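Local coordinates for beta-ketoacyl-[acyl-carrier-protein] synthase FabY (PDB 4CW4), which catalyses the condensation of acetyl-CoA with malonyl-ACP to give acetoacetyl-ACP, the primer that starts bacterial fatty acid synthesis, and works as a homodimer, at residues T212-V217 with P620-P625; Q218-A223 with V627-A632; Q304-I309 with D374-L379; T206-K211 with E576-A581. All coordinates share one frame; numbering follows the deposited sequence.

Interaction 1: residues T212-V217 with P620-P625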
loop_
_atom_site.group_PDB
_atom_site.type_symbol
_atom_site.label_atom_id
_atom_site.label_comp_id
_atom_site.label_asym_id
_atom_site.label_seq_id
_atom_site.Cartn_x
_atom_site.Cartn_y
_atom_site.Cartn_z
ATOM N N THR A 212 -16.242 22.024 -14.101
ATOM C CA THR A 212 -15.428 23.099 -14.634
ATOM C C THR A 212 -13.952 22.721 -14.608
ATOM O O THR A 212 -13.200 22.995 -15.556
ATOM C CB THR A 212 -15.633 24.399 -13.834
ATOM O OG1 THR A 212 -17.013 24.759 -13.853
ATOM C CG2 THR A 212 -14.831 25.535 -14.433
ATOM N N ILE A 213 -13.531 22.104 -13.508
ATOM C CA ILE A 213 -12.145 21.654 -13.379
ATOM C C ILE A 213 -11.808 20.627 -14.469
ATOM O O ILE A 213 -10.835 20.790 -15.207
ATOM C CB ILE A 213 -11.872 21.099 -11.963
ATOM C CG1 ILE A 213 -12.026 22.243 -10.948
ATOM C CG2 ILE A 213 -10.474 20.433 -11.884
ATOM C CD1 ILE A 213 -12.028 21.777 -9.481
ATOM N N VAL A 214 -12.634 19.598 -14.597
ATOM C CA VAL A 214 -12.402 18.552 -15.589
ATOM C C VAL A 214 -12.374 19.129 -17.016
ATOM O O VAL A 214 -11.522 18.738 -17.823
ATOM C CB VAL A 214 -13.465 17.445 -15.472
ATOM C CG1 VAL A 214 -13.234 16.378 -16.505
ATOM C CG2 VAL A 214 -13.428 16.821 -14.082
ATOM N N ASP A 215 -13.286 20.059 -17.313
ATOM C CA ASP A 215 -13.381 20.689 -18.640
ATOM C C ASP A 215 -12.115 21.496 -18.994
ATOM O O ASP A 215 -11.883 21.828 -20.162
ATOM C CB ASP A 215 -14.569 21.663 -18.696
ATOM C CG ASP A 215 -15.909 20.985 -18.956
ATOM O OD1 ASP A 215 -15.958 19.793 -19.316
ATOM O OD2 ASP A 215 -16.935 21.688 -18.802
ATOM N N ASN A 216 -11.320 21.836 -17.979
ATOM C CA ASN A 216 -10.142 22.672 -18.182
ATOM C C ASN A 216 -8.808 21.942 -18.252
ATOM O O ASN A 216 -7.774 22.585 -18.373
ATOM C CB ASN A 216 -10.072 23.763 -17.115
ATOM C CG ASN A 216 -10.864 24.997 -17.500
ATOM O OD1 ASN A 216 -10.324 25.947 -18.074
ATOM N ND2 ASN A 216 -12.151 24.982 -17.207
ATOM N N VAL A 217 -8.830 20.613 -18.192
ATOM C CA VAL A 217 -7.602 19.815 -18.278
ATOM C C VAL A 217 -7.831 18.607 -19.190
ATOM O O VAL A 217 -8.970 18.313 -19.552
ATOM C CB VAL A 217 -7.116 19.363 -16.870
ATOM C CG1 VAL A 217 -6.832 20.583 -15.992
ATOM C CG2 VAL A 217 -8.116 18.447 -16.192
ATOM N N PRO A 620 -15.296 9.417 -24.111
ATOM C CA PRO A 620 -16.673 9.864 -23.874
ATOM C C PRO A 620 -16.833 10.601 -22.541
ATOM O O PRO A 620 -16.276 10.188 -21.520
ATOM C CB PRO A 620 -17.458 8.556 -23.864
ATOM C CG PRO A 620 -16.700 7.660 -24.744
ATOM C CD PRO A 620 -15.247 8.007 -24.544
ATOM N N GLY A 621 -17.547 11.719 -22.563
ATOM C CA GLY A 621 -17.789 12.475 -21.353
ATOM C C GLY A 621 -16.738 13.524 -21.009
ATOM O O GLY A 621 -16.953 14.334 -20.116
ATOM N N PHE A 622 -15.599 13.502 -21.696
ATOM C CA PHE A 622 -14.541 14.485 -21.463
ATOM C C PHE A 622 -14.435 15.394 -22.668
ATOM O O PHE A 622 -14.206 14.916 -23.774
ATOM C CB PHE A 622 -13.202 13.788 -21.229
ATOM C CG PHE A 622 -13.104 13.114 -19.896
ATOM C CD1 PHE A 622 -13.576 11.820 -19.722
ATOM C CD2 PHE A 622 -12.555 13.776 -18.808
ATOM C CE1 PHE A 622 -13.497 11.204 -18.500
ATOM C CE2 PHE A 622 -12.469 13.158 -17.577
ATOM C CZ PHE A 622 -12.944 11.865 -17.422
ATOM N N SER A 623 -14.585 16.700 -22.461
ATOM C CA SER A 623 -14.593 17.632 -23.588
ATOM C C SER A 623 -13.207 17.726 -24.229
ATOM O O SER A 623 -13.086 17.899 -25.440
ATOM C CB SER A 623 -15.128 19.017 -23.179
ATOM O OG SER A 623 -14.376 19.607 -22.136
ATOM N N GLN A 624 -12.167 17.566 -23.421
ATOM C CA GLN A 624 -10.799 17.716 -23.896
ATOM C C GLN A 624 -10.211 16.398 -24.373
ATOM O O GLN A 624 -10.231 15.415 -23.634
ATOM C CB GLN A 624 -9.925 18.271 -22.773
ATOM C CG GLN A 624 -10.478 19.561 -22.131
ATOM C CD GLN A 624 -9.799 20.795 -22.633
ATOM O OE1 GLN A 624 -9.160 21.530 -21.871
ATOM N NE2 GLN A 624 -9.877 21.010 -23.939
ATOM N N PRO A 625 -9.707 16.362 -25.611
ATOM C CA PRO A 625 -8.991 15.149 -26.016
ATOM C C PRO A 625 -7.708 14.922 -25.236
ATOM O O PRO A 625 -7.093 15.871 -24.757
ATOM C CB PRO A 625 -8.661 15.408 -27.487
ATOM C CG PRO A 625 -8.770 16.877 -27.641
ATOM C CD PRO A 625 -9.836 17.315 -26.719
HETATM O O HOH W 1 -11.731 17.265 -20.483
HETATM O O HOH W 2 -14.730 17.389 -19.490
HETATM O O HOH W 3 -13.170 21.752 -22.593
HETATM O O HOH W 4 -9.811 24.909 -21.327
#
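The Phe622 ring meets Val214 obliquely: methyl CG1 of Val214 lies 3.5 Å from ring atom CE2 of Phe622 and about as far from CD2. At the ring's edge, in its plane, sits a water (water 1), and Phe622 also packs on Pro219. Val214 brings this methyl to the ring by holding CG1 anti to its backbone N (chi1 179°).

Around this apolar patch the contact is polar and largely hydrated. Water 1 donates to Val214 O and accepts from Gln624 N, 3.0 Å away. Water 2 makes a different bridge, donating to the side-chain oxygen Asp215 OD1 at 2.7 Å and accepting from Ser623 N. Ser623 OG, in the crowded position (chi1 58°), lies 3.2 Å from Asp215 OD1, a bond whose single proton has another acceptor within reach. A third water donates to Asp215 O and lies 2.5 Å from Ser623 OG. Asp215 OD2 forms a salt bridge with Lys211, one turn back. Gln624 CG lies 3.2 Å from Val217 O, and the bend at chi2 (-101°) turns the amide so that OE1 comes within 3.2 Å of Asp215 O, two acceptors that cannot bond directly.

Water thus joins carbonyl and carboxylate oxygens of residues 214-215 to N-H and hydroxyl groups of the 620-625 loop. With one small apolar touch and one unsettled direct bond, this surface contact docks the loop on the ketosynthase body largely through solvent.

Interaction 2: residues Q218-A223 with V627-A632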
loop_
_atom_site.group_PDB
_atom_site.type_symbol
_atom_site.label_atom_id
_atom_site.label_comp_id
_atom_site.label_asym_id
_atom_site.label_seq_id
_atom_site.Cartn_x
_atom_site.Cartn_y
_atom_site.Cartn_z
ATOM N N GLN A 218 -6.759 17.929 -19.590
ATOM C CA GLN A 218 -6.893 16.673 -20.323
ATOM C C GLN A 218 -7.320 15.547 -19.373
ATOM O O GLN A 218 -7.116 15.629 -18.159
ATOM C CB GLN A 218 -5.602 16.315 -21.068
ATOM C CG GLN A 218 -5.236 17.388 -22.095
ATOM C CD GLN A 218 -4.111 16.997 -23.023
ATOM O OE1 GLN A 218 -3.815 15.836 -23.190
ATOM N NE2 GLN A 218 -3.464 17.989 -23.612
ATOM N N PRO A 219 -7.955 14.502 -19.918
ATOM C CA PRO A 219 -8.494 13.465 -19.021
ATOM C C PRO A 219 -7.449 12.756 -18.145
ATOM O O PRO A 219 -7.777 12.305 -17.046
ATOM C CB PRO A 219 -9.135 12.456 -19.992
ATOM C CG PRO A 219 -9.480 13.276 -21.190
ATOM C CD PRO A 219 -8.358 14.293 -21.320
ATOM N N ASP A 220 -6.218 12.663 -18.630
ATOM C CA ASP A 220 -5.145 12.023 -17.887
ATOM C C ASP A 220 -4.451 12.954 -16.903
ATOM O O ASP A 220 -3.532 12.525 -16.218
ATOM C CB ASP A 220 -4.117 11.399 -18.840
ATOM C CG ASP A 220 -3.451 12.418 -19.756
ATOM O OD1 ASP A 220 -4.037 13.495 -19.985
ATOM O OD2 ASP A 220 -2.353 12.103 -20.288
ATOM N N GLU A 221 -4.901 14.206 -16.819
ATOM C CA GLU A 221 -4.232 15.212 -15.980
ATOM C C GLU A 221 -4.834 15.411 -14.577
ATOM O O GLU A 221 -4.505 16.366 -13.855
ATOM C CB GLU A 221 -4.144 16.548 -16.748
ATOM C CG GLU A 221 -3.131 16.481 -17.894
ATOM C CD GLU A 221 -3.034 17.759 -18.697
ATOM O OE1 GLU A 221 -4.026 18.529 -18.707
ATOM O OE2 GLU A 221 -1.962 17.984 -19.306
ATOM N N ILE A 222 -5.725 14.501 -14.212
ATOM C CA ILE A 222 -6.273 14.414 -12.867
ATOM C C ILE A 222 -5.598 13.234 -12.187
ATOM O O ILE A 222 -5.409 12.205 -12.805
ATOM C CB ILE A 222 -7.784 14.106 -12.906
ATOM C CG1 ILE A 222 -8.537 15.128 -13.747
ATOM C CG2 ILE A 222 -8.361 14.009 -11.496
ATOM C CD1 ILE A 222 -8.540 16.473 -13.186
ATOM N N ALA A 223 -5.221 13.376 -10.928
ATOM C CA ALA A 223 -4.578 12.299 -10.192
ATOM C C ALA A 223 -5.171 12.203 -8.805
ATOM O O ALA A 223 -5.530 13.210 -8.232
ATOM C CB ALA A 223 -3.115 12.574 -10.070
ATOM N N VAL A 627 -4.211 14.339 -25.708
ATOM C CA VAL A 627 -3.204 14.442 -26.765
ATOM C C VAL A 627 -1.895 13.929 -26.210
ATOM O O VAL A 627 -1.477 14.379 -25.160
ATOM C CB VAL A 627 -3.040 15.901 -27.222
ATOM C CG1 VAL A 627 -2.071 16.000 -28.395
ATOM C CG2 VAL A 627 -4.396 16.494 -27.565
ATOM N N TYR A 628 -1.255 12.991 -26.906
ATOM C CA TYR A 628 -0.018 12.397 -26.416
ATOM C C TYR A 628 1.036 13.483 -26.290
ATOM O O TYR A 628 1.185 14.320 -27.187
ATOM C CB TYR A 628 0.486 11.319 -27.375
ATOM C CG TYR A 628 -0.540 10.258 -27.735
ATOM C CD1 TYR A 628 -1.272 9.601 -26.760
ATOM C CD2 TYR A 628 -0.775 9.923 -29.057
ATOM C CE1 TYR A 628 -2.199 8.643 -27.084
ATOM C CE2 TYR A 628 -1.707 8.973 -29.394
ATOM C CZ TYR A 628 -2.423 8.332 -28.400
ATOM O OH TYR A 628 -3.353 7.374 -28.737
ATOM N N LYS A 629 1.765 13.468 -25.179
ATOM C CA LYS A 629 2.742 14.515 -24.908
ATOM C C LYS A 629 4.066 14.297 -25.623
ATOM O O LYS A 629 4.629 13.204 -25.611
ATOM C CB LYS A 629 2.950 14.667 -23.396
ATOM C CG LYS A 629 1.779 15.371 -22.708
ATOM C CD LYS A 629 2.013 15.550 -21.218
ATOM C CE LYS A 629 1.063 16.575 -20.610
ATOM N NZ LYS A 629 -0.335 16.077 -20.446
ATOM N N LYS A 630 4.548 15.354 -26.265
ATOM C CA LYS A 630 5.858 15.347 -26.901
ATOM C C LYS A 630 6.942 15.177 -25.840
ATOM O O LYS A 630 6.949 15.880 -24.836
ATOM C CB LYS A 630 6.073 16.654 -27.676
ATOM C CG LYS A 630 7.459 16.817 -28.296
ATOM C CD LYS A 630 7.633 15.931 -29.521
ATOM C CE LYS A 630 8.897 16.301 -30.322
ATOM N NZ LYS A 630 10.176 15.888 -29.659
ATOM N N ASP A 631 7.864 14.256 -26.104
ATOM C CA ASP A 631 8.921 13.859 -25.183
ATOM C C ASP A 631 10.254 14.451 -25.651
ATOM O O ASP A 631 10.612 14.307 -26.816
ATOM C CB ASP A 631 9.009 12.329 -25.197
ATOM C CG ASP A 631 9.964 11.784 -24.170
ATOM O OD1 ASP A 631 10.362 12.543 -23.258
ATOM O OD2 ASP A 631 10.300 10.582 -24.269
ATOM N N ALA A 632 10.971 15.129 -24.756
ATOM C CA ALA A 632 12.307 15.641 -25.068
ATOM C C ALA A 632 13.380 15.022 -24.176
ATOM O O ALA A 632 14.550 15.386 -24.271
ATOM C CB ALA A 632 12.336 17.160 -24.948
HETATM O O HOH W 5 -1.019 16.989 -23.821
HETATM O O HOH W 6 -0.022 13.870 -18.873
HETATM O O HOH W 7 -0.804 13.081 -22.277
#
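Gln218 and Lys629 bury the largest areas here, followed by Val627, and each of the first two reaches across with its polar end. The Gln218 chain runs extended beyond CG (chi2 -170°), so that its amide oxygen OE1 accepts from Val627 N at 3.0 Å. That bond is moderately bent, 149° at the hydrogen, and its donor stands well above the carbonyl plane. A water between the two segments accepts weakly from Gln218 NE2 and donates to Val627 O.

Lys629 is stretched out until its last torsion, where a bend (chi4 75°) turns the ammonium into Glu221. Lys629 NZ lies 2.8 Å from Glu221 OE2, a salt bridge approached from above the carboxylate plane. The other oxygen, Glu221 OE1, is held by Gln218 N at 2.9 Å. Asp220 OD2, 4.5 Å from Lys629 NZ with a water lying between them, is in a salt bridge with Lys416 of the second subunit; another water joins it to Val627 O.

Glu221 is buried, and a nearby ammonium together with a backbone N-H would favour its charged form. The C-terminal segment is therefore fastened by one ion pair and one hydrogen bond from a backbone N-H to the Gln218 amide oxygen, beside an acid that reaches across the dimer interface.

Interaction 3: residues Q304-I309 with D374-L379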
loop_
_atom_site.group_PDB
_atom_site.type_symbol
_atom_site.label_atom_id
_atom_site.label_comp_id
_atom_site.label_asym_id
_atom_site.label_seq_id
_atom_site.Cartn_x
_atom_site.Cartn_y
_atom_site.Cartn_z
ATOM N N GLN A 304 2.848 15.948 -15.406
ATOM C CA GLN A 304 2.045 14.782 -15.680
ATOM C C GLN A 304 0.596 15.021 -15.291
ATOM O O GLN A 304 -0.311 14.527 -15.954
ATOM C CB GLN A 304 2.602 13.567 -14.942
ATOM C CG GLN A 304 3.940 13.095 -15.451
ATOM C CD GLN A 304 4.442 11.918 -14.663
ATOM O OE1 GLN A 304 4.091 10.760 -14.938
ATOM N NE2 GLN A 304 5.241 12.198 -13.659
ATOM N N ALA A 305 0.375 15.762 -14.207
ATOM C CA ALA A 305 -0.984 16.039 -13.738
ATOM C C ALA A 305 -1.106 17.480 -13.289
ATOM O O ALA A 305 -0.137 18.088 -12.835
ATOM C CB ALA A 305 -1.390 15.094 -12.598
ATOM N N ARG A 306 -2.309 18.015 -13.408
ATOM C CA ARG A 306 -2.572 19.404 -13.085
ATOM C C ARG A 306 -3.497 19.568 -11.890
ATOM O O ARG A 306 -3.514 20.653 -11.281
ATOM C CB ARG A 306 -3.167 20.095 -14.294
ATOM C CG ARG A 306 -2.223 20.066 -15.500
ATOM C CD ARG A 306 -2.599 21.041 -16.584
ATOM N NE ARG A 306 -2.302 22.405 -16.148
ATOM C CZ ARG A 306 -2.285 23.480 -16.931
ATOM N NH1 ARG A 306 -2.565 23.386 -18.224
ATOM N NH2 ARG A 306 -1.970 24.659 -16.415
ATOM N N VAL A 307 -4.281 18.531 -11.583
ATOM C CA VAL A 307 -5.189 18.535 -10.440
ATOM C C VAL A 307 -4.946 17.251 -9.697
ATOM O O VAL A 307 -5.029 16.177 -10.295
ATOM C CB VAL A 307 -6.672 18.593 -10.860
ATOM C CG1 VAL A 307 -7.587 18.649 -9.634
ATOM C CG2 VAL A 307 -6.901 19.790 -11.766
ATOM N N VAL A 308 -4.626 17.355 -8.412
ATOM C CA VAL A 308 -4.288 16.180 -7.634
ATOM C C VAL A 308 -5.047 16.175 -6.314
ATOM O O VAL A 308 -4.997 17.136 -5.548
ATOM C CB VAL A 308 -2.773 16.095 -7.312
ATOM C CG1 VAL A 308 -2.477 14.786 -6.570
ATOM C CG2 VAL A 308 -1.928 16.209 -8.565
ATOM N N ILE A 309 -5.746 15.077 -6.051
ATOM C CA ILE A 309 -6.401 14.884 -4.758
ATOM C C ILE A 309 -5.483 13.957 -3.985
ATOM O O ILE A 309 -5.214 12.837 -4.429
ATOM C CB ILE A 309 -7.799 14.273 -4.899
ATOM C CG1 ILE A 309 -8.811 15.306 -5.459
ATOM C CG2 ILE A 309 -8.319 13.810 -3.533
ATOM C CD1 ILE A 309 -8.551 15.793 -6.883
ATOM N N ASP A 374 -1.677 22.928 -10.188
ATOM C CA ASP A 374 -0.568 23.769 -10.604
ATOM C C ASP A 374 -0.980 25.242 -10.579
ATOM O O ASP A 374 -2.155 25.592 -10.694
ATOM C CB ASP A 374 -0.029 23.373 -11.977
ATOM C CG ASP A 374 -0.983 23.677 -13.105
ATOM O OD1 ASP A 374 -0.944 24.814 -13.661
ATOM O OD2 ASP A 374 -1.758 22.769 -13.454
ATOM N N ASP A 375 0.008 26.106 -10.432
ATOM C CA ASP A 375 -0.239 27.526 -10.285
ATOM C C ASP A 375 -0.938 28.160 -11.475
ATOM O O ASP A 375 -1.739 29.072 -11.309
ATOM C CB ASP A 375 1.063 28.283 -9.985
ATOM C CG ASP A 375 2.114 28.138 -11.071
ATOM O OD1 ASP A 375 2.565 27.010 -11.323
ATOM O OD2 ASP A 375 2.571 29.167 -11.617
ATOM N N GLU A 376 -0.629 27.698 -12.670
ATOM C CA GLU A 376 -1.222 28.288 -13.860
ATOM C C GLU A 376 -2.717 27.975 -13.934
ATOM O O GLU A 376 -3.533 28.855 -14.223
ATOM C CB GLU A 376 -0.481 27.774 -15.092
ATOM C CG GLU A 376 -0.904 28.397 -16.392
ATOM C CD GLU A 376 0.005 27.967 -17.517
ATOM O OE1 GLU A 376 -0.150 26.831 -18.014
ATOM O OE2 GLU A 376 0.888 28.765 -17.890
ATOM N N LEU A 377 -3.081 26.720 -13.672
ATOM C CA LEU A 377 -4.484 26.341 -13.674
ATOM C C LEU A 377 -5.239 27.062 -12.545
ATOM O O LEU A 377 -6.372 27.513 -12.733
ATOM C CB LEU A 377 -4.626 24.815 -13.525
ATOM C CG LEU A 377 -6.063 24.303 -13.545
ATOM C CD1 LEU A 377 -6.729 24.561 -14.895
ATOM C CD2 LEU A 377 -6.127 22.836 -13.156
ATOM N N ALA A 378 -4.636 27.144 -11.361
ATOM C CA ALA A 378 -5.265 27.853 -10.242
ATOM C C ALA A 378 -5.565 29.303 -10.635
ATOM O O ALA A 378 -6.648 29.813 -10.383
ATOM C CB ALA A 378 -4.380 27.799 -9.012
ATOM N N LEU A 379 -4.596 29.926 -11.282
ATOM C CA LEU A 379 -4.721 31.309 -11.736
ATOM C C LEU A 379 -5.894 31.437 -12.713
ATOM O O LEU A 379 -6.740 32.323 -12.590
ATOM C CB LEU A 379 -3.415 31.742 -12.421
ATOM C CG LEU A 379 -3.225 33.239 -12.680
ATOM C CD1 LEU A 379 -2.745 33.945 -11.399
ATOM C CD2 LEU A 379 -2.256 33.467 -13.842
HETATM O O HOH W 8 -1.756 25.464 -20.261
#
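The guanidinium of Arg306 is presented side-on to the carboxylate of Asp374, their planes 33° apart, and two nitrogens each grip a different oxygen. Arg306 NE reaches Asp374 OD2 at 2.8 Å along a nearly straight line (179°), meeting it from above the carboxylate plane. Arg306 NH2 donates to the syn lone pair of Asp374 OD1 at 2.9 Å. A bend at chi3 (72°) in the Arg306 chain turns the group onto the acid, both of whose oxygens lie close to the guanidinium plane.

The carboxylate of Glu376 is turned more steeply against the guanidinium. Its OE1 accepts a weak hydrogen bond, part of a salt bridge, from Arg306 NH2 at 3.3 Å, and a water links it to NH1. Asp374 has a second task: as N-cap, it accepts from Leu377 N through OD1 at 2.9 Å, so this oxygen serves two donors. Its CG occupies the crowded position between backbone N and carbonyl carbon, which folds the carboxylate back over the first helical turn. Beside the ion pairs, Val307 and Leu377 cross at about a right angle, Val307 CG2 to Leu377 CD2 only 3.4 Å, tighter than usual.

Asp374 N donates to Arg306 O at 3.1 Å, where antiparallel strands 307-314 and 366-374 adjoin and the second gives way to helix 375-381. Strand 222-225 pairs with 307-314 in parallel, while helix 210-215 packs on Val307 through Trp210 and Ile213.

Interaction 4: residues T206-K211 with E576-A581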
loop_
_atom_site.group_PDB
_atom_site.type_symbol
_atom_site.label_atom_id
_atom_site.label_comp_id
_atom_site.label_asym_id
_atom_site.label_seq_id
_atom_site.Cartn_x
_atom_site.Cartn_y
_atom_site.Cartn_z
ATOM N N THR A 206 -13.495 23.767 -2.527
ATOM C CA THR A 206 -12.805 24.584 -3.526
ATOM C C THR A 206 -13.633 25.748 -4.042
ATOM O O THR A 206 -13.070 26.686 -4.578
ATOM C CB THR A 206 -12.379 23.768 -4.764
ATOM O OG1 THR A 206 -13.536 23.350 -5.492
ATOM C CG2 THR A 206 -11.504 22.565 -4.391
ATOM N N GLY A 207 -14.956 25.669 -3.941
ATOM C CA GLY A 207 -15.822 26.652 -4.557
ATOM C C GLY A 207 -15.872 26.605 -6.073
ATOM O O GLY A 207 -16.351 27.553 -6.690
ATOM N N ILE A 208 -15.393 25.518 -6.672
ATOM C CA ILE A 208 -15.400 25.374 -8.120
ATOM C C ILE A 208 -16.126 24.081 -8.482
ATOM O O ILE A 208 -15.892 23.034 -7.872
ATOM C CB ILE A 208 -13.963 25.384 -8.695
ATOM C CG1 ILE A 208 -13.242 26.693 -8.351
ATOM C CG2 ILE A 208 -13.993 25.209 -10.215
ATOM C CD1 ILE A 208 -11.770 26.649 -8.611
ATOM N N ASP A 209 -17.037 24.167 -9.450
ATOM C CA ASP A 209 -17.751 22.988 -9.928
ATOM C C ASP A 209 -16.720 21.973 -10.439
ATOM O O ASP A 209 -15.843 22.319 -11.220
ATOM C CB ASP A 209 -18.735 23.406 -11.041
ATOM C CG ASP A 209 -19.716 22.302 -11.459
ATOM O OD1 ASP A 209 -19.450 21.099 -11.286
ATOM O OD2 ASP A 209 -20.785 22.669 -12.001
ATOM N N TRP A 210 -16.801 20.725 -9.988
ATOM C CA TRP A 210 -15.867 19.697 -10.451
ATOM C C TRP A 210 -15.885 19.610 -11.984
ATOM O O TRP A 210 -14.841 19.440 -12.607
ATOM C CB TRP A 210 -16.170 18.328 -9.822
ATOM C CG TRP A 210 -15.196 17.252 -10.271
ATOM C CD1 TRP A 210 -15.488 16.139 -11.006
ATOM C CD2 TRP A 210 -13.780 17.207 -10.033
ATOM N NE1 TRP A 210 -14.349 15.407 -11.233
ATOM C CE2 TRP A 210 -13.286 16.046 -10.653
ATOM C CE3 TRP A 210 -12.883 18.037 -9.357
ATOM C CZ2 TRP A 210 -11.937 15.697 -10.615
ATOM C CZ3 TRP A 210 -11.548 17.682 -9.318
ATOM C CH2 TRP A 210 -11.088 16.527 -9.947
ATOM N N LYS A 211 -17.062 19.764 -12.586
ATOM C CA LYS A 211 -17.170 19.775 -14.047
ATOM C C LYS A 211 -16.295 20.845 -14.701
ATOM O O LYS A 211 -15.693 20.606 -15.746
ATOM C CB LYS A 211 -18.622 19.977 -14.482
ATOM C CG LYS A 211 -18.788 20.118 -15.986
ATOM C CD LYS A 211 -20.013 19.385 -16.462
ATOM C CE LYS A 211 -20.285 19.632 -17.952
ATOM N NZ LYS A 211 -19.125 19.350 -18.833
ATOM N N GLU A 576 -12.961 36.120 -6.206
ATOM C CA GLU A 576 -14.049 36.615 -5.370
ATOM C C GLU A 576 -15.299 35.737 -5.541
ATOM O O GLU A 576 -16.051 35.499 -4.581
ATOM C CB GLU A 576 -14.356 38.072 -5.699
ATOM C CG GLU A 576 -13.309 39.042 -5.217
ATOM C CD GLU A 576 -13.110 38.985 -3.716
ATOM O OE1 GLU A 576 -12.277 38.183 -3.271
ATOM O OE2 GLU A 576 -13.794 39.723 -2.980
ATOM N N GLN A 577 -15.519 35.242 -6.754
ATOM C CA GLN A 577 -16.701 34.430 -7.030
ATOM C C GLN A 577 -16.517 33.028 -6.469
ATOM O O GLN A 577 -17.438 32.447 -5.892
ATOM C CB GLN A 577 -16.951 34.368 -8.543
ATOM C CG GLN A 577 -17.258 35.721 -9.181
ATOM C CD GLN A 577 -17.311 35.663 -10.709
ATOM O OE1 GLN A 577 -16.586 34.891 -11.350
ATOM N NE2 GLN A 577 -18.164 36.489 -11.293
ATOM N N THR A 578 -15.333 32.456 -6.651
ATOM C CA THR A 578 -15.122 31.117 -6.107
ATOM C C THR A 578 -15.162 31.153 -4.571
ATOM O O THR A 578 -15.685 30.235 -3.961
ATOM C CB THR A 578 -13.839 30.481 -6.591
ATOM O OG1 THR A 578 -12.745 31.118 -5.993
ATOM C CG2 THR A 578 -13.660 30.584 -8.069
ATOM N N ARG A 579 -14.700 32.235 -3.943
ATOM C CA ARG A 579 -14.784 32.333 -2.480
ATOM C C ARG A 579 -16.217 32.398 -2.024
ATOM O O ARG A 579 -16.552 31.809 -1.007
ATOM C CB ARG A 579 -13.998 33.529 -1.928
ATOM C CG ARG A 579 -12.513 33.273 -1.937
ATOM C CD ARG A 579 -11.702 34.503 -1.556
ATOM N NE ARG A 579 -10.330 34.110 -1.291
ATOM C CZ ARG A 579 -9.340 34.931 -1.000
ATOM N NH1 ARG A 579 -9.552 36.248 -0.911
ATOM N NH2 ARG A 579 -8.136 34.435 -0.780
ATOM N N ALA A 580 -17.057 33.124 -2.763
ATOM C CA ALA A 580 -18.481 33.166 -2.450
ATOM C C ALA A 580 -19.131 31.768 -2.553
ATOM O O ALA A 580 -19.926 31.387 -1.714
ATOM C CB ALA A 580 -19.187 34.186 -3.360
ATOM N N ALA A 581 -18.785 31.001 -3.581
ATOM C CA ALA A 581 -19.331 29.652 -3.727
ATOM C C ALA A 581 -18.873 28.741 -2.576
ATOM O O ALA A 581 -19.675 27.984 -2.007
ATOM C CB ALA A 581 -18.937 29.081 -5.059
HETATM O O HOH W 9 -12.537 29.553 -3.663
#
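A bare backbone carbon fills the middle of this contact: Gly207 CA sits 3.6 Å from Thr578 O, against the flank of helix 565-590. A side chain at this position would collide with that carbonyl, and the positive phi of Gly207 (70°) also suits glycine. Next to it, Ala581 CB touches Gly207 O at 3.4 Å, so the turn rests against two residues about one helical turn apart on the same face of the helix.

Ile208 supplies the apolar part. Its CG1 lies alongside methyl CG2 of Thr578 at 3.9 Å, the two side chains pointing the same way. The hydroxyl of Thr578, in the crowded position (chi1 72°), has Gly382 O as its stronger acceptor and Arg575 O of its own helix as another, sharing one proton. A water donates to Thr578 OG1 at 2.8 Å and to Thr206 O, linking the segments.

Thr206 shapes the turn from within: its OG1 accepts from Ile208 N at 3.1 Å and also bonds to Ile203 O. Asp209 then caps the next helix, OD1 accepting from Lys211 N at 3.0 Å. An ST turn, a positive-phi glycine after helix 190-204 and an Asp N-cap opening helix 210-215 make a compact helix-to-helix linker, packed against the long helix 565-590.

Interactions 4, 1 and 2 take their first segments in succession from 206 to 223, running from the linker through helix 210-215 into strand 222-225. Their partners follow in the same order, from helix 565-590 to the loops at 620-625 and 627-632, so the three chain loops cross. Interaction 3 is nested inside all three. Centres of interactions 1, 2 and 3 lie about 13 to 14 Å apart, whereas 2 and 4 are about 25 Å apart. Strand 307-314 of interaction 3 neighbours 222-225 of interaction 2, Glu221 O probably bonding to Arg306 N. The C-terminal region is thereby laid along one side of the ketosynthase core, reaching the second subunit at interaction 2.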